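Local coordinates for aromatic-amino-acid aminotransferase (Burkholderia pseudomallei, PDB 4F4E), which probably transfers amino groups between aromatic amino acids such as tyrosine and 2-oxoglutarate, using covalently bound pyridoxal 5'-phosphate, at residues G128-G133 and A158-A163; V146-P151 and V167-Y172; G184-L189 and A218-V223; G195-L200 and V230-I235; F371-L376 and V393-I398. All coordinates share one frame; numbering follows the deposited sequence. Where two conformers were deposited one is given.

Interaction 1. Residues G128-G133 and A158-A163; sequences GALKIG and ALFDMA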
# COMPACT_ATOMS: atom_id res chain seq x y z
N GLY A 128 2.96 -0.08 6.93
CA GLY A 128 3.33 -1.02 5.86
C GLY A 128 4.63 -1.75 6.13
O GLY A 128 4.74 -2.93 5.84
N ALA A 129 5.60 -1.06 6.71
CA ALA A 129 6.91 -1.65 7.05
C ALA A 129 6.76 -2.76 8.08
O ALA A 129 7.36 -3.82 7.99
CB ALA A 129 7.89 -0.59 7.53
N LEU A 130 5.94 -2.48 9.09
CA LEU A 130 5.63 -3.50 10.09
C LEU A 130 4.99 -4.73 9.45
O LEU A 130 5.32 -5.87 9.82
CB LEU A 130 4.75 -2.95 11.21
CG LEU A 130 5.32 -1.94 12.18
CD1 LEU A 130 4.17 -1.17 12.93
CD2 LEU A 130 6.29 -2.66 13.16
N LYS A 131 4.07 -4.51 8.52
CA LYS A 131 3.34 -5.59 7.87
C LYS A 131 4.28 -6.46 7.04
O LYS A 131 4.27 -7.67 7.12
CB LYS A 131 2.24 -5.01 6.97
CG LYS A 131 1.45 -5.99 6.13
CD LYS A 131 0.81 -7.07 6.98
CE LYS A 131 -0.16 -7.91 6.19
NZ LYS A 131 -0.50 -9.23 6.79
N ILE A 132 5.07 -5.83 6.19
CA ILE A 132 5.98 -6.62 5.36
C ILE A 132 7.01 -7.38 6.20
O ILE A 132 7.33 -8.53 5.88
CB ILE A 132 6.55 -5.83 4.16
CG1 ILE A 132 7.45 -4.71 4.57
CG2 ILE A 132 5.42 -5.34 3.23
CD1 ILE A 132 8.14 -4.03 3.37
N GLY A 133 7.49 -6.75 7.28
CA GLY A 133 8.36 -7.41 8.21
C GLY A 133 7.68 -8.59 8.89
O GLY A 133 8.27 -9.67 9.00
N ALA A 158 -2.96 -5.54 16.78
CA ALA A 158 -3.87 -5.89 15.69
C ALA A 158 -3.08 -6.40 14.48
O ALA A 158 -3.43 -7.40 13.88
CB ALA A 158 -4.72 -4.69 15.31
N LEU A 159 -2.00 -5.70 14.13
CA LEU A 159 -1.21 -6.09 12.95
C LEU A 159 -0.52 -7.45 13.07
O LEU A 159 -0.59 -8.28 12.18
CB LEU A 159 -0.21 -4.96 12.61
CG LEU A 159 0.65 -5.17 11.37
CD1 LEU A 159 0.98 -3.79 10.70
CD2 LEU A 159 1.93 -5.94 11.68
N PHE A 160 0.13 -7.71 14.19
CA PHE A 160 0.85 -8.94 14.36
C PHE A 160 -0.11 -10.10 14.58
O PHE A 160 0.16 -11.19 14.08
CB PHE A 160 1.87 -8.81 15.49
CG PHE A 160 3.07 -8.02 15.09
CD1 PHE A 160 4.04 -8.60 14.30
CD2 PHE A 160 3.21 -6.68 15.42
CE1 PHE A 160 5.18 -7.89 13.88
CE2 PHE A 160 4.34 -5.96 15.03
CZ PHE A 160 5.33 -6.56 14.27
N ASP A 161 -1.24 -9.87 15.25
CA ASP A 161 -2.22 -10.93 15.36
C ASP A 161 -2.78 -11.30 13.98
O ASP A 161 -2.91 -12.48 13.66
CB ASP A 161 -3.33 -10.51 16.31
CG ASP A 161 -4.34 -11.58 16.50
OD1 ASP A 161 -4.10 -12.47 17.33
OD2 ASP A 161 -5.37 -11.48 15.83
N MET A 162 -3.12 -10.31 13.16
CA MET A 162 -3.58 -10.58 11.78
C MET A 162 -2.52 -11.22 10.91
O MET A 162 -2.84 -11.97 9.97
CB MET A 162 -4.05 -9.28 11.13
CG MET A 162 -4.59 -9.45 9.72
SD MET A 162 -6.16 -10.38 9.66
CE MET A 162 -7.07 -9.68 11.02
N ALA A 163 -1.25 -10.94 11.19
CA ALA A 163 -0.16 -11.57 10.45
C ALA A 163 0.08 -13.05 10.90
O ALA A 163 0.90 -13.74 10.32
CB ALA A 163 1.12 -10.74 10.57
O HOH W 1 -1.32 -7.97 9.54
O HOH W 2 -2.55 -11.64 7.16
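Leu159 reaches helix 125-140 with both branches of its fork. CG stands anti to the backbone N (chi1 -177°), which sends the side chain straight across to Leu130 and Lys131. CD1 rests 3.8 Å from Lys131 N and also touches Leu130 CB, while CD2 settles 3.9 Å from Leu130 O. The carbonyl at the other end of Leu159 is used as well: its O accepts from water 1 at 2.8 Å, and that water in turn accepts from Lys131 NZ. At Phe160 the ring is covered on one face by CD2 of its neighbour Leu159, over the ring centre. Its far end, CZ, comes to 4.2 Å from Leu130 CD2, the two side chains crossing at about a right angle. The two helices run roughly parallel, 26° apart with axes 9.9 Å from each other, and lie over the Phe232 and Asp234 side of the mixed sheet in the large, pyridoxal-phosphate-binding domain of the aminotransferase fold. Thr304 of the second subunit packs against Lys131 and Leu159, which places this layer beside the dimer interface. Met162 takes part through its backbone: water 2 donates to Met162 O and makes a weak bond to Lys131 NZ. The lysine reaches both waters through a bend at chi2 (55°), and its charge is paired within its own helix by a salt bridge to Asp135. Last comes Ala163, whose CB lies 4.4 Å from Lys131 NZ and also packs on Ala134.

Interaction 2. Residues V146-P151 and V167-Y172; sequences VAISDP and VVAYPY. With EDO (1,2-ethanediol), chain C.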
# COMPACT_ATOMS: atom_id res chain seq x y z
N VAL A 146 5.13 -12.60 19.53
CA VAL A 146 5.47 -11.20 19.44
C VAL A 146 5.16 -10.53 20.75
O VAL A 146 4.05 -10.70 21.29
CB VAL A 146 4.66 -10.52 18.34
CG1 VAL A 146 4.91 -9.01 18.35
CG2 VAL A 146 5.01 -11.14 17.02
N ALA A 147 6.11 -9.75 21.27
CA ALA A 147 5.96 -9.04 22.53
C ALA A 147 5.95 -7.56 22.26
O ALA A 147 6.84 -7.05 21.62
CB ALA A 147 7.10 -9.38 23.48
N ILE A 148 4.92 -6.90 22.80
CA ILE A 148 4.72 -5.47 22.68
C ILE A 148 4.71 -4.79 24.04
O ILE A 148 4.50 -5.44 25.06
CB ILE A 148 3.42 -5.14 21.89
CG1 ILE A 148 2.16 -5.64 22.60
CG2 ILE A 148 3.54 -5.72 20.51
CD1 ILE A 148 0.86 -5.06 22.03
N SER A 149 4.88 -3.46 24.06
CA SER A 149 4.84 -2.77 25.35
C SER A 149 3.44 -2.76 25.94
O SER A 149 2.45 -2.68 25.20
CB SER A 149 5.40 -1.35 25.25
OG SER A 149 4.68 -0.51 24.35
N ASP A 150 3.37 -2.78 27.27
CA ASP A 150 2.13 -2.50 28.00
C ASP A 150 2.05 -1.02 28.41
O ASP A 150 2.78 -0.59 29.32
CB ASP A 150 2.12 -3.33 29.29
CG ASP A 150 0.88 -3.10 30.14
OD1 ASP A 150 -0.18 -2.83 29.55
OD2 ASP A 150 0.98 -3.21 31.38
N PRO A 151 1.20 -0.22 27.76
CA PRO A 151 0.39 -0.38 26.58
C PRO A 151 1.22 -0.03 25.35
O PRO A 151 2.36 0.41 25.47
CB PRO A 151 -0.69 0.68 26.77
CG PRO A 151 0.01 1.80 27.40
CD PRO A 151 1.01 1.13 28.34
N VAL A 167 0.34 -12.54 20.42
CA VAL A 167 0.96 -11.32 20.94
C VAL A 167 0.85 -11.32 22.47
O VAL A 167 -0.20 -11.59 23.02
CB VAL A 167 0.30 -10.06 20.33
CG1 VAL A 167 0.94 -8.78 20.90
CG2 VAL A 167 0.37 -10.10 18.79
N VAL A 168 1.96 -11.00 23.13
CA VAL A 168 1.99 -10.86 24.55
C VAL A 168 2.54 -9.47 24.83
O VAL A 168 3.07 -8.82 23.91
CB VAL A 168 2.91 -11.90 25.22
CG1 VAL A 168 2.43 -13.35 24.99
CG2 VAL A 168 4.36 -11.74 24.79
N ALA A 169 2.45 -9.02 26.08
CA ALA A 169 2.89 -7.68 26.45
C ALA A 169 3.93 -7.75 27.54
O ALA A 169 3.81 -8.54 28.51
CB ALA A 169 1.71 -6.82 26.90
N TYR A 170 5.00 -6.96 27.40
CA TYR A 170 5.94 -6.79 28.46
C TYR A 170 5.54 -5.59 29.32
O TYR A 170 5.08 -4.58 28.78
CB TYR A 170 7.40 -6.66 27.98
CG TYR A 170 7.67 -5.61 26.90
CD1 TYR A 170 7.89 -4.30 27.23
CD2 TYR A 170 7.74 -5.96 25.56
CE1 TYR A 170 8.16 -3.35 26.24
CE2 TYR A 170 8.03 -5.02 24.57
CZ TYR A 170 8.21 -3.71 24.91
OH TYR A 170 8.46 -2.73 23.94
N PRO A 171 5.71 -5.71 30.66
CA PRO A 171 5.53 -4.53 31.51
C PRO A 171 6.32 -3.35 30.96
O PRO A 171 7.44 -3.55 30.48
CB PRO A 171 6.07 -5.00 32.88
CG PRO A 171 5.94 -6.49 32.85
CD PRO A 171 6.23 -6.87 31.42
N TYR A 172 5.76 -2.14 31.04
CA TYR A 172 6.41 -0.96 30.51
C TYR A 172 5.96 0.30 31.22
O TYR A 172 6.68 0.81 32.10
CB TYR A 172 6.24 -0.85 28.96
CG TYR A 172 7.10 0.23 28.38
CD1 TYR A 172 8.45 0.06 28.28
CD2 TYR A 172 6.58 1.49 28.09
CE1 TYR A 172 9.28 1.08 27.81
CE2 TYR A 172 7.36 2.48 27.58
CZ TYR A 172 8.72 2.29 27.45
OH TYR A 172 9.56 3.31 26.98
C1 EDO C . 9.44 0.30 24.67
O1 EDO C . 9.06 -0.12 23.38
C2 EDO C . 10.71 1.17 24.68
O2 EDO C . 10.48 2.40 24.07
O HOH W 3 3.25 -1.90 32.48
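A chi1 of 52° sets CG of Tyr170 between its own backbone N and carbonyl carbon, and this folds the ring back under the Ile148-Ser149 peptide. Ile148 CG1 holds the equivalent place (chi1 63°) and meets Val167 CG1 at 3.8 Å, beyond the opposite face of the sheet. Strands 146-150 and 167-174 are parallel neighbours of a beta-alpha-beta unit whose crossover is helix 154-162. Their backbones are joined by bonds from Val168 N to Val146 O, Ile148 N to Val168 O, Tyr170 N to Ile148 O and Asp150 N to Tyr170 O. One face of the Tyr170 ring carries Ile148 O, 3.3 Å above the plane, and a CH-pi contact from Ser149 CA, 3.7 Å from the ring centroid. Tyr170 OH bonds to Val199 O on the next strand and accepts from O1 of the ethanediol at 2.7 Å. The diol, probably from the crystallisation liquor, lies with C1 over a face of the Tyr172 ring. Ser149 OG reaches forward to donate to Pro151 O at 2.7 Å, across the cis peptide before the proline, and is also bonded to His205. Water 3 bridges Asp150 and Tyr172, lying 2.8 Å from Asp150 OD2 and accepting from Tyr172 N at 2.9 Å.

Interaction 3. Residues G184-L189 and A218-V223; sequences GMLAAL and AQVVEV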
# COMPACT_ATOMS: atom_id res chain seq x y z
N GLY A 184 10.31 -4.72 35.48
CA GLY A 184 9.32 -5.63 34.96
C GLY A 184 9.61 -5.89 33.49
O GLY A 184 9.48 -7.03 33.02
N MET A 185 10.02 -4.85 32.77
CA MET A 185 10.34 -5.05 31.35
C MET A 185 11.49 -6.04 31.20
O MET A 185 11.42 -6.99 30.45
CB MET A 185 10.76 -3.74 30.71
CG MET A 185 11.10 -3.90 29.23
SD MET A 185 11.42 -2.30 28.42
CE MET A 185 11.86 -2.83 26.76
N LEU A 186 12.58 -5.77 31.90
CA LEU A 186 13.74 -6.59 31.73
C LEU A 186 13.45 -8.03 32.18
O LEU A 186 13.90 -9.00 31.54
CB LEU A 186 14.92 -6.00 32.50
CG LEU A 186 16.19 -6.39 31.75
CD1 LEU A 186 16.33 -5.53 30.49
CD2 LEU A 186 17.38 -6.26 32.69
N ALA A 187 12.68 -8.17 33.25
CA ALA A 187 12.36 -9.51 33.73
C ALA A 187 11.57 -10.30 32.69
O ALA A 187 11.85 -11.48 32.47
CB ALA A 187 11.65 -9.48 35.09
N ALA A 188 10.67 -9.62 32.00
CA ALA A 188 9.88 -10.23 30.91
C ALA A 188 10.79 -10.68 29.78
O ALA A 188 10.69 -11.81 29.31
CB ALA A 188 8.81 -9.26 30.39
N LEU A 189 11.68 -9.80 29.33
CA LEU A 189 12.61 -10.15 28.27
C LEU A 189 13.48 -11.33 28.69
O LEU A 189 13.72 -12.24 27.91
CB LEU A 189 13.50 -8.95 27.91
CG LEU A 189 12.85 -7.69 27.36
CD1 LEU A 189 13.90 -6.57 27.37
CD2 LEU A 189 12.29 -7.94 25.98
N ALA A 218 20.87 -0.00 26.76
CA ALA A 218 22.02 -0.93 26.70
C ALA A 218 21.69 -2.27 27.35
O ALA A 218 22.13 -3.34 26.89
CB ALA A 218 23.27 -0.29 27.33
N GLN A 219 20.90 -2.24 28.42
CA GLN A 219 20.49 -3.47 29.09
C GLN A 219 19.55 -4.27 28.19
O GLN A 219 19.64 -5.49 28.12
CB GLN A 219 19.81 -3.20 30.41
CG GLN A 219 20.78 -2.52 31.38
CD GLN A 219 20.16 -2.20 32.71
OE1 GLN A 219 20.00 -3.09 33.55
NE2 GLN A 219 19.84 -0.94 32.94
N VAL A 220 18.65 -3.56 27.52
CA VAL A 220 17.74 -4.23 26.60
C VAL A 220 18.51 -4.94 25.48
O VAL A 220 18.25 -6.10 25.20
CB VAL A 220 16.68 -3.27 26.02
CG1 VAL A 220 15.86 -4.00 24.99
CG2 VAL A 220 15.78 -2.76 27.14
N VAL A 221 19.44 -4.22 24.85
CA VAL A 221 20.27 -4.80 23.80
C VAL A 221 21.00 -6.05 24.32
O VAL A 221 21.01 -7.07 23.65
CB VAL A 221 21.30 -3.77 23.26
CG1 VAL A 221 22.27 -4.40 22.28
CG2 VAL A 221 20.56 -2.60 22.61
N GLU A 222 21.58 -5.97 25.53
CA GLU A 222 22.34 -7.11 26.08
C GLU A 222 21.45 -8.35 26.27
O GLU A 222 21.86 -9.48 25.95
CB GLU A 222 23.05 -6.75 27.39
CG GLU A 222 23.91 -7.88 27.96
CD GLU A 222 23.16 -8.84 28.93
OE1 GLU A 222 22.19 -8.40 29.59
OE2 GLU A 222 23.57 -10.03 29.04
N VAL A 223 20.22 -8.14 26.76
CA VAL A 223 19.28 -9.27 26.93
C VAL A 223 18.79 -9.84 25.61
O VAL A 223 18.78 -11.05 25.44
CB VAL A 223 18.08 -8.92 27.85
CG1 VAL A 223 17.15 -10.10 27.99
CG2 VAL A 223 18.61 -8.51 29.22
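Gln219 carries the flat group among the touching residues, yet it meets Leu186 with its stem and not with its amide: Gln219 CB is 4.2 Å from Leu186 CD1. The rest of the interface is aliphatic, between two nearly parallel helices, 182-189 and 214-227, on one side of the mixed sheet in the alpha-beta-alpha large domain of the aminotransferase fold. Their axes run 10.3 Å apart at an angle of 10°, a spacing bridged by side chains. Leu186 has CG roughly anti to the backbone N (chi1 -150°) and slants across Val223, CD1 lying 4.0 Å from Val223 CG2. On the sheet side, the fully extended Met185 carries its methyl across the gap until CE is 3.9 Å from Val220 CG2, the two side chains crossing at about a right angle. Met185 also packs on Tyr170 and Leu200 of the sheet beneath, and Val220 on Phe254 of helix 249-256. Val220 uses its other branch for the next turn, where Leu189, in one of its two conformers, has CD1 4.0 Å from Val220 CG1. Val223 is likewise divided between two leucines: CG2 serves Leu186, and in that same conformer CG1 rests 3.8 Å from Leu189 CB.

Interaction 4. Residues G195-L200 and V230-I235; sequences GTIVVL and VPFLDI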
# COMPACT_ATOMS: atom_id res chain seq x y z
N GLY A 195 13.95 -16.30 19.49
CA GLY A 195 13.13 -16.01 18.29
C GLY A 195 11.92 -15.14 18.57
O GLY A 195 11.23 -14.71 17.63
N THR A 196 11.62 -14.91 19.85
CA THR A 196 10.52 -14.01 20.21
C THR A 196 10.83 -12.64 19.62
O THR A 196 11.95 -12.16 19.72
CB THR A 196 10.35 -13.88 21.74
OG1 THR A 196 10.17 -15.19 22.32
CG2 THR A 196 9.19 -12.92 22.12
N ILE A 197 9.83 -12.06 18.98
CA ILE A 197 9.96 -10.81 18.28
C ILE A 197 9.53 -9.73 19.26
O ILE A 197 8.38 -9.70 19.71
CB ILE A 197 9.05 -10.78 17.05
CG1 ILE A 197 9.41 -11.89 16.05
CG2 ILE A 197 9.01 -9.38 16.44
CD1 ILE A 197 8.20 -12.38 15.26
N VAL A 198 10.44 -8.81 19.58
CA VAL A 198 10.17 -7.80 20.58
C VAL A 198 10.02 -6.42 19.90
O VAL A 198 10.96 -5.92 19.35
CB VAL A 198 11.30 -7.74 21.64
CG1 VAL A 198 10.89 -6.76 22.75
CG2 VAL A 198 11.59 -9.14 22.26
N VAL A 199 8.82 -5.86 19.94
CA VAL A 199 8.50 -4.60 19.27
C VAL A 199 8.83 -3.47 20.24
O VAL A 199 8.24 -3.38 21.30
CB VAL A 199 7.04 -4.53 18.83
CG1 VAL A 199 6.71 -3.20 18.17
CG2 VAL A 199 6.69 -5.73 17.96
N LEU A 200 9.81 -2.66 19.87
CA LEU A 200 10.41 -1.65 20.72
C LEU A 200 10.27 -0.28 20.05
O LEU A 200 10.74 -0.08 18.91
CB LEU A 200 11.91 -1.98 20.89
CG LEU A 200 12.20 -3.27 21.67
CD1 LEU A 200 13.63 -3.83 21.39
CD2 LEU A 200 12.01 -3.00 23.17
N VAL A 230 14.45 -11.32 18.67
CA VAL A 230 14.50 -10.59 17.39
C VAL A 230 13.94 -9.22 17.68
O VAL A 230 12.74 -9.05 17.89
CB VAL A 230 13.66 -11.30 16.32
CG1 VAL A 230 13.65 -10.46 15.02
CG2 VAL A 230 14.16 -12.74 16.10
N PRO A 231 14.81 -8.20 17.70
CA PRO A 231 14.33 -6.85 17.97
C PRO A 231 13.68 -6.24 16.73
O PRO A 231 14.26 -6.27 15.64
CB PRO A 231 15.59 -6.09 18.35
CG PRO A 231 16.67 -6.78 17.60
CD PRO A 231 16.26 -8.24 17.46
N PHE A 232 12.51 -5.66 16.94
CA PHE A 232 11.77 -5.01 15.89
C PHE A 232 11.58 -3.58 16.35
O PHE A 232 10.64 -3.25 17.10
CB PHE A 232 10.44 -5.75 15.55
CG PHE A 232 9.94 -5.49 14.14
CD1 PHE A 232 10.12 -4.25 13.51
CD2 PHE A 232 9.27 -6.47 13.45
CE1 PHE A 232 9.66 -4.03 12.19
CE2 PHE A 232 8.81 -6.26 12.13
CZ PHE A 232 9.03 -5.05 11.50
N LEU A 233 12.49 -2.70 15.92
CA LEU A 233 12.39 -1.30 16.34
C LEU A 233 11.35 -0.59 15.48
O LEU A 233 11.27 -0.81 14.25
CB LEU A 233 13.77 -0.63 16.25
CG LEU A 233 14.77 -1.11 17.31
CD1 LEU A 233 16.19 -0.87 16.85
CD2 LEU A 233 14.52 -0.40 18.64
N ASP A 234 10.55 0.26 16.11
CA ASP A 234 9.53 1.08 15.43
C ASP A 234 9.87 2.53 15.75
O ASP A 234 9.79 2.97 16.92
CB ASP A 234 8.15 0.73 15.98
CG ASP A 234 7.03 1.51 15.31
OD1 ASP A 234 7.28 2.58 14.70
OD2 ASP A 234 5.85 1.05 15.42
N ILE A 235 10.37 3.22 14.73
CA ILE A 235 10.84 4.62 14.82
C ILE A 235 9.97 5.52 13.94
O ILE A 235 10.23 5.77 12.76
CB ILE A 235 12.36 4.74 14.55
CG1 ILE A 235 12.88 6.15 14.86
CG2 ILE A 235 12.73 4.22 13.14
CD1 ILE A 235 14.43 6.26 14.87
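Leu200 CD1 lies 4.3 Å from Pro231 CB on one face of a parallel strand pair, and in one of its two conformers Leu233 brings CD2 to 3.8 Å from Leu200 CB. Phe254 of helix 249-256 packs on all three residues. On the other face Ile197 and Phe232 lie side by side and point the same way. There Ile197 CG2 is 4.0 Å from Phe232 CB and sits at the edge of the phenylalanine ring. With CG anti to the backbone N (chi1 -155°), the ring of Phe232 leans away from strand 197-201, toward Leu130 and Leu137 of helix 125-140 and the ring of Phe262. Val230, at the start of its strand, sets CG2 3.8 Å from Gly195 O, and Leu24 of the second subunit packs on it. Between the two apolar faces runs an unbroken series of five backbone bonds, with donors alternating from one strand to the other. It starts with Val230 N to Thr196 O at 2.8 Å, almost perfectly straight at the hydrogen (179°). Val198 N to Val230 O, Phe232 N to Val198 O and Leu200 N to Phe232 O follow. Asp234 N closes it on Leu200 O, also at 2.8 Å. The polar edge is the carboxylate of Asp234, whose OD2 is bonded to His156 NE2 and lies near the pyridine nitrogen of the pyridoxal-phosphate-lysine at position 269. The pair belongs to the beta-alpha-beta unit crossing over through helix 214-227, which brings Asp234, near the C-terminal end of strand 230-235, to the cofactor, as in the fold type I aminotransferase large domain.

Interaction 5. Residues F371-L376 and V393-I398; sequences FSYSGL and VSTGRI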
# COMPACT_ATOMS: atom_id res chain seq x y z
N PHE A 371 2.43 12.46 22.62
CA PHE A 371 1.48 11.99 23.65
C PHE A 371 1.98 12.06 25.07
O PHE A 371 3.19 11.99 25.34
CB PHE A 371 1.10 10.53 23.38
CG PHE A 371 0.59 10.33 22.01
CD1 PHE A 371 -0.69 10.74 21.68
CD2 PHE A 371 1.41 9.80 21.04
CE1 PHE A 371 -1.14 10.64 20.40
CE2 PHE A 371 0.97 9.66 19.75
CZ PHE A 371 -0.31 10.08 19.42
N SER A 372 1.02 12.13 25.98
CA SER A 372 1.28 11.90 27.40
C SER A 372 0.11 11.14 28.00
O SER A 372 -1.05 11.34 27.62
CB SER A 372 1.46 13.22 28.17
OG SER A 372 2.84 13.51 28.40
N TYR A 373 0.42 10.25 28.94
CA TYR A 373 -0.60 9.71 29.84
C TYR A 373 -0.74 10.73 30.98
O TYR A 373 0.14 10.84 31.87
CB TYR A 373 -0.22 8.31 30.32
CG TYR A 373 -0.90 7.18 29.52
CD1 TYR A 373 -1.17 7.31 28.17
CD2 TYR A 373 -1.28 6.00 30.15
CE1 TYR A 373 -1.85 6.32 27.47
CE2 TYR A 373 -1.93 4.99 29.45
CZ TYR A 373 -2.19 5.13 28.10
OH TYR A 373 -2.84 4.14 27.40
N SER A 374 -1.86 11.44 30.95
CA SER A 374 -2.13 12.49 31.93
C SER A 374 -2.33 11.98 33.32
O SER A 374 -2.16 12.74 34.28
CB SER A 374 -3.38 13.31 31.59
OG SER A 374 -4.60 12.58 31.59
N GLY A 375 -2.78 10.74 33.42
CA GLY A 375 -3.15 10.12 34.69
C GLY A 375 -4.55 10.52 35.14
O GLY A 375 -4.91 10.23 36.26
N LEU A 376 -5.34 11.17 34.28
CA LEU A 376 -6.73 11.43 34.62
C LEU A 376 -7.42 10.08 34.59
O LEU A 376 -7.13 9.26 33.73
CB LEU A 376 -7.39 12.39 33.65
CG LEU A 376 -6.90 13.84 33.66
CD1 LEU A 376 -7.65 14.64 32.57
CD2 LEU A 376 -7.10 14.51 35.00
N VAL A 393 -8.72 10.83 25.95
CA VAL A 393 -9.05 9.41 25.79
C VAL A 393 -9.36 8.85 27.20
O VAL A 393 -8.85 9.32 28.21
CB VAL A 393 -7.88 8.68 25.10
CG1 VAL A 393 -8.22 7.23 24.80
CG2 VAL A 393 -7.45 9.45 23.86
N SER A 394 -10.21 7.84 27.28
CA SER A 394 -10.60 7.27 28.56
C SER A 394 -9.45 6.75 29.44
O SER A 394 -9.58 6.65 30.67
CB SER A 394 -11.60 6.15 28.30
OG SER A 394 -10.91 5.02 27.76
N THR A 395 -8.33 6.43 28.78
CA THR A 395 -7.07 6.06 29.42
C THR A 395 -6.29 7.21 30.04
O THR A 395 -5.32 6.97 30.73
CB THR A 395 -6.11 5.45 28.36
OG1 THR A 395 -5.95 6.39 27.28
CG2 THR A 395 -6.66 4.14 27.85
N GLY A 396 -6.71 8.45 29.82
CA GLY A 396 -5.98 9.58 30.28
C GLY A 396 -5.03 10.09 29.19
O GLY A 396 -4.41 11.13 29.40
N ARG A 397 -4.96 9.42 28.04
CA ARG A 397 -4.04 9.89 26.97
C ARG A 397 -4.49 11.25 26.48
O ARG A 397 -5.69 11.49 26.27
CB ARG A 397 -4.02 8.95 25.77
CG ARG A 397 -2.90 9.23 24.78
CD ARG A 397 -3.07 8.34 23.56
NE ARG A 397 -4.06 8.81 22.59
CZ ARG A 397 -4.91 8.04 21.92
NH1 ARG A 397 -5.02 6.73 22.19
NH2 ARG A 397 -5.75 8.56 21.06
N ILE A 398 -3.52 12.15 26.34
CA ILE A 398 -3.70 13.46 25.66
C ILE A 398 -2.61 13.61 24.57
O ILE A 398 -1.47 13.14 24.75
CB ILE A 398 -3.71 14.65 26.64
CG1 ILE A 398 -2.40 14.79 27.44
CG2 ILE A 398 -4.91 14.53 27.61
CD1 ILE A 398 -2.28 16.12 28.18
O HOH W 4 -4.34 5.16 25.07
O HOH W 5 -3.22 8.42 31.96
O HOH W 6 -7.73 6.74 32.96
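A short two-stranded antiparallel sheet, residues 371-373 with 397-399, brings Phe371, Ser372 and Tyr373 against Arg397 and Ile398 in the smaller domain of the aminotransferase. Ser372 and Ile398 form its hydrogen-bonded pair: Ser372 N donates to Ile398 O at 3.0 Å and Ile398 N returns a bond to Ser372 O. Where the strand gives way to a turn, Gly396 O is gripped twice by Ser374. The hydroxyl comes in the carbonyl plane, on a lone pair, with OG 2.6 Å from Gly396 O, while Ser374 N approaches from above that plane. A chi1 of 64° turns OG to this carbonyl, and there it also accepts from Leu376 N in an ST turn. The side chain of Arg397 touches two rings, one near its base and one further out. Phe371 runs alongside it, CD1 3.9 Å from Arg397 CD, with ring and guanidinium planes 77° apart. Tyr373 crosses it obliquely, CE1 3.8 Å from Arg397 CB, and has Thr395 O over one ring face. Water 4 joins Tyr373 OH to Thr395 OG1 and bonds weakly to Arg397 NH1; water 5 accepts from Gly375 N and donates to Thr395 O, each at 2.8 Å. Thr395 OG1 accepts from Arg397 N at 3.3 Å, a second ST turn, laid over the type I beta turn from Val393 to Gly396 that leads into the strand.

How the interactions relate
Interactions 1 to 4 all belong to the large domain. Interactions 2 and 4 lie in one sheet, joined where Ala147 N meets Ile197 O at 2.8 Å, a probable hydrogen bond. Interaction 1 packs on one side of that sheet, with Phe160 CE2 3.8 Å from Val199 CG2. Interaction 3 packs on the other, with Met185 CE 3.6 Å from Leu200 CD2; the two helix pairs stay about 14 Å apart at their nearest atoms. Interaction 5 stands apart, its centre about 25 Å from that of interaction 4, and touches interaction 2 through Pro151 CG and Tyr373 OH at 3.7 Å. Asp234 of interaction 4 lies near the cofactor's pyridine nitrogen, with Leu130 CD1 of interaction 1 against it.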